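Long-range contact in parahox neighbor (Phaeodactylum tricornutum CCAP 1055/1, PDB 5Z5M), which probably catalyses the last two steps from urate to (S)-allantoin, hydrolysing 5-hydroxyisourate and decarboxylating the resulting OHCU: residues V5-K13 against S172-Q180. Numbering follows the deposited sequence.
Sequences VTVKDLLSK and SKIDTSDAQ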
loop_
_atom_site.group_PDB
_atom_site.type_symbol
_atom_site.label_atom_id
_atom_site.label_comp_id
_atom_site.label_asym_id
_atom_site.label_seq_id
_atom_site.Cartn_x
_atom_site.Cartn_y
_atom_site.Cartn_z
ATOM N N VAL A 5 -4.633 -42.470 1.587
ATOM C CA VAL A 5 -6.086 -42.332 1.630
ATOM C C VAL A 5 -6.530 -40.905 1.300
ATOM O O VAL A 5 -6.100 -39.941 1.938
ATOM C CB VAL A 5 -6.647 -42.747 3.013
ATOM C CG1 VAL A 5 -5.882 -42.069 4.139
ATOM C CG2 VAL A 5 -8.135 -42.442 3.107
ATOM N N THR A 6 -7.377 -40.774 0.285
ATOM C CA THR A 6 -7.942 -39.478 -0.071
ATOM C C THR A 6 -9.156 -39.205 0.801
ATOM O O THR A 6 -9.604 -40.087 1.534
ATOM C CB THR A 6 -8.353 -39.415 -1.556
ATOM O OG1 THR A 6 -9.295 -40.458 -1.840
ATOM C CG2 THR A 6 -7.135 -39.574 -2.458
ATOM N N VAL A 7 -9.685 -37.988 0.734
ATOM C CA VAL A 7 -10.896 -37.665 1.476
ATOM C C VAL A 7 -12.066 -38.486 0.936
ATOM O O VAL A 7 -12.858 -39.031 1.705
ATOM C CB VAL A 7 -11.236 -36.166 1.403
ATOM C CG1 VAL A 7 -12.555 -35.885 2.119
ATOM C CG2 VAL A 7 -10.118 -35.342 2.019
ATOM N N LYS A 8 -12.157 -38.567 -0.390
ATOM C CA LYS A 8 -13.167 -39.378 -1.063
ATOM C C LYS A 8 -13.134 -40.819 -0.570
ATOM O O LYS A 8 -14.160 -41.398 -0.218
ATOM C CB LYS A 8 -12.950 -39.356 -2.574
ATOM C CG LYS A 8 -13.947 -38.523 -3.342
ATOM C CD LYS A 8 -14.280 -39.161 -4.683
ATOM C CE LYS A 8 -15.033 -40.466 -4.490
ATOM N NZ LYS A 8 -15.915 -40.783 -5.651
ATOM N N ASP A 9 -11.933 -41.383 -0.555
ATOM C CA ASP A 9 -11.704 -42.747 -0.101
ATOM C C ASP A 9 -12.110 -42.911 1.368
ATOM O O ASP A 9 -12.879 -43.812 1.713
ATOM C CB ASP A 9 -10.227 -43.112 -0.310
ATOM C CG ASP A 9 -9.842 -44.428 0.339
ATOM O OD1 ASP A 9 -10.714 -45.311 0.490
ATOM O OD2 ASP A 9 -8.652 -44.582 0.692
ATOM N N LEU A 10 -11.597 -42.030 2.222
ATOM C CA LEU A 10 -11.891 -42.076 3.658
ATOM C C LEU A 10 -13.388 -42.084 3.955
ATOM O O LEU A 10 -13.902 -42.990 4.620
ATOM C CB LEU A 10 -11.239 -40.887 4.371
ATOM C CG LEU A 10 -11.554 -40.720 5.863
ATOM C CD1 LEU A 10 -11.135 -41.943 6.670
ATOM C CD2 LEU A 10 -10.891 -39.460 6.411
ATOM N N LEU A 11 -14.089 -41.074 3.453
ATOM C CA LEU A 11 -15.484 -40.867 3.816
ATOM C C LEU A 11 -16.436 -41.869 3.155
ATOM O O LEU A 11 -17.640 -41.854 3.418
ATOM C CB LEU A 11 -15.903 -39.434 3.479
ATOM C CG LEU A 11 -15.106 -38.357 4.218
ATOM C CD1 LEU A 11 -15.606 -36.968 3.856
ATOM C CD2 LEU A 11 -15.165 -38.574 5.729
ATOM N N SER A 12 -15.899 -42.750 2.314
ATOM C CA SER A 12 -16.710 -43.805 1.712
ATOM C C SER A 12 -16.608 -45.096 2.527
ATOM O O SER A 12 -17.240 -46.101 2.203
ATOM C CB SER A 12 -16.288 -44.057 0.263
ATOM O OG SER A 12 -15.146 -44.890 0.206
ATOM N N LYS A 13 -15.819 -45.050 3.596
ATOM C CA LYS A 13 -15.611 -46.209 4.459
ATOM C C LYS A 13 -16.650 -46.251 5.582
ATOM O O LYS A 13 -17.254 -45.227 5.901
ATOM C CB LYS A 13 -14.193 -46.179 5.037
ATOM C CG LYS A 13 -13.108 -46.485 4.021
ATOM C CD LYS A 13 -11.726 -46.346 4.632
ATOM C CE LYS A 13 -10.638 -46.391 3.573
ATOM N NZ LYS A 13 -9.365 -46.940 4.123
ATOM N N SER A 172 -1.288 -34.463 7.151
ATOM C CA SER A 172 -0.254 -35.494 7.152
ATOM C C SER A 172 -0.845 -36.895 7.010
ATOM O O SER A 172 -0.166 -37.819 6.562
ATOM C CB SER A 172 0.598 -35.405 8.421
ATOM O OG SER A 172 -0.143 -35.776 9.569
ATOM N N LYS A 173 -2.116 -37.047 7.367
ATOM C CA LYS A 173 -2.770 -38.351 7.294
ATOM C C LYS A 173 -3.526 -38.561 5.987
ATOM O O LYS A 173 -3.794 -39.697 5.595
ATOM C CB LYS A 173 -3.736 -38.531 8.466
ATOM C CG LYS A 173 -3.060 -38.656 9.811
ATOM C CD LYS A 173 -4.091 -38.705 10.925
ATOM C CE LYS A 173 -5.130 -39.777 10.654
ATOM N NZ LYS A 173 -4.526 -41.121 10.443
ATOM N N ILE A 174 -3.866 -37.466 5.316
ATOM C CA ILE A 174 -4.702 -37.535 4.121
ATOM C C ILE A 174 -3.915 -37.218 2.849
ATOM O O ILE A 174 -3.130 -36.273 2.812
ATOM C CB ILE A 174 -5.909 -36.577 4.247
ATOM C CG1 ILE A 174 -6.948 -37.170 5.206
ATOM C CG2 ILE A 174 -6.534 -36.295 2.884
ATOM C CD1 ILE A 174 -8.105 -36.242 5.517
ATOM N N ASP A 175 -4.124 -38.029 1.815
ATOM C CA ASP A 175 -3.501 -37.814 0.510
ATOM C C ASP A 175 -4.204 -36.671 -0.223
ATOM O O ASP A 175 -5.335 -36.817 -0.676
ATOM C CB ASP A 175 -3.546 -39.108 -0.314
ATOM C CG ASP A 175 -3.020 -38.933 -1.731
ATOM O OD1 ASP A 175 -2.353 -37.919 -2.023
ATOM O OD2 ASP A 175 -3.267 -39.832 -2.558
ATOM N N THR A 176 -3.528 -35.533 -0.338
ATOM C CA THR A 176 -4.140 -34.349 -0.933
ATOM C C THR A 176 -3.693 -34.132 -2.375
ATOM O O THR A 176 -3.812 -33.030 -2.904
ATOM C CB THR A 176 -3.820 -33.073 -0.116
ATOM O OG1 THR A 176 -2.402 -32.895 -0.028
ATOM C CG2 THR A 176 -4.400 -33.175 1.294
ATOM N N SER A 177 -3.195 -35.182 -3.021
ATOM C CA SER A 177 -2.698 -35.053 -4.387
ATOM C C SER A 177 -3.825 -34.728 -5.371
ATOM O O SER A 177 -3.568 -34.282 -6.488
ATOM C CB SER A 177 -1.976 -36.331 -4.822
ATOM O OG SER A 177 -2.896 -37.378 -5.063
ATOM N N ASP A 178 -5.069 -34.937 -4.947
ATOM C CA ASP A 178 -6.218 -34.650 -5.799
ATOM C C ASP A 178 -6.875 -33.313 -5.465
ATOM O O ASP A 178 -7.939 -32.990 -6.002
ATOM C CB ASP A 178 -7.257 -35.772 -5.700
ATOM C CG ASP A 178 -7.845 -35.906 -4.306
ATOM O OD1 ASP A 178 -7.198 -35.457 -3.335
ATOM O OD2 ASP A 178 -8.958 -36.461 -4.186
ATOM N N ALA A 179 -6.248 -32.536 -4.583
ATOM C CA ALA A 179 -6.740 -31.191 -4.286
ATOM C C ALA A 179 -6.688 -30.347 -5.552
ATOM O O ALA A 179 -5.908 -30.630 -6.458
ATOM C CB ALA A 179 -5.924 -30.544 -3.172
ATOM N N GLN A 180 -7.505 -29.304 -5.620
ATOM C CA GLN A 180 -7.621 -28.557 -6.867
ATOM C C GLN A 180 -7.355 -27.059 -6.703
ATOM O O GLN A 180 -7.830 -26.249 -7.492
ATOM C CB GLN A 180 -9.006 -28.798 -7.478
ATOM C CG GLN A 180 -9.153 -30.197 -8.067
ATOM C CD GLN A 180 -10.569 -30.524 -8.509
ATOM O OE1 GLN A 180 -11.454 -30.752 -7.685
ATOM N NE2 GLN A 180 -10.787 -30.553 -9.820
HETATM O O HOH W 1 -2.892 -41.521 3.262
HETATM O O HOH W 2 -7.917 -35.995 -0.617
HETATM O O HOH W 3 -11.018 -36.730 -2.503
#
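D178 lies against T6 and, through two waters, presents its carboxylate to the start of helix 7-11. One water accepts from V7 N and donates to both D175 O and D178 OD1; a second links K8 N to D178 OD2, 2.7 Å from that water. T6 itself is the N-cap: OG1 accepts from D9 N at 3.1 Å, with 157° at the hydrogen. The same rotamer (chi1 58°) sets CG2 anti to the carbonyl carbon, where it meets D175 O at 3.7 Å and D178 OD2 at 4.0 Å. With alanine at T6, the D9 N-H would probably be left without its cap and a gap would open beside the D175 and D178 carboxylates.

Directly across the contact, D175 N donates to V5 O at 2.8 Å, from above the carbonyl plane, and another water bridges V5 N to K173 O. D175 OD1 meanwhile accepts from S177 N at 3.0 Å, an Asx turn, which helps hold the carboxylate. On the buried side V7 CG2 meets I174 CG2 at 3.8 Å, and both residues rest on I49 of helix 49-61.

This joins the N-terminal helix of the OHCU decarboxylase part to the chain leading from helix 151-173 to the transthyretin-like HIU hydrolase part. From its place before the helix N-terminus, linked by water, the D178 carboxylate would probably interact favourably with the positive end of this short helix.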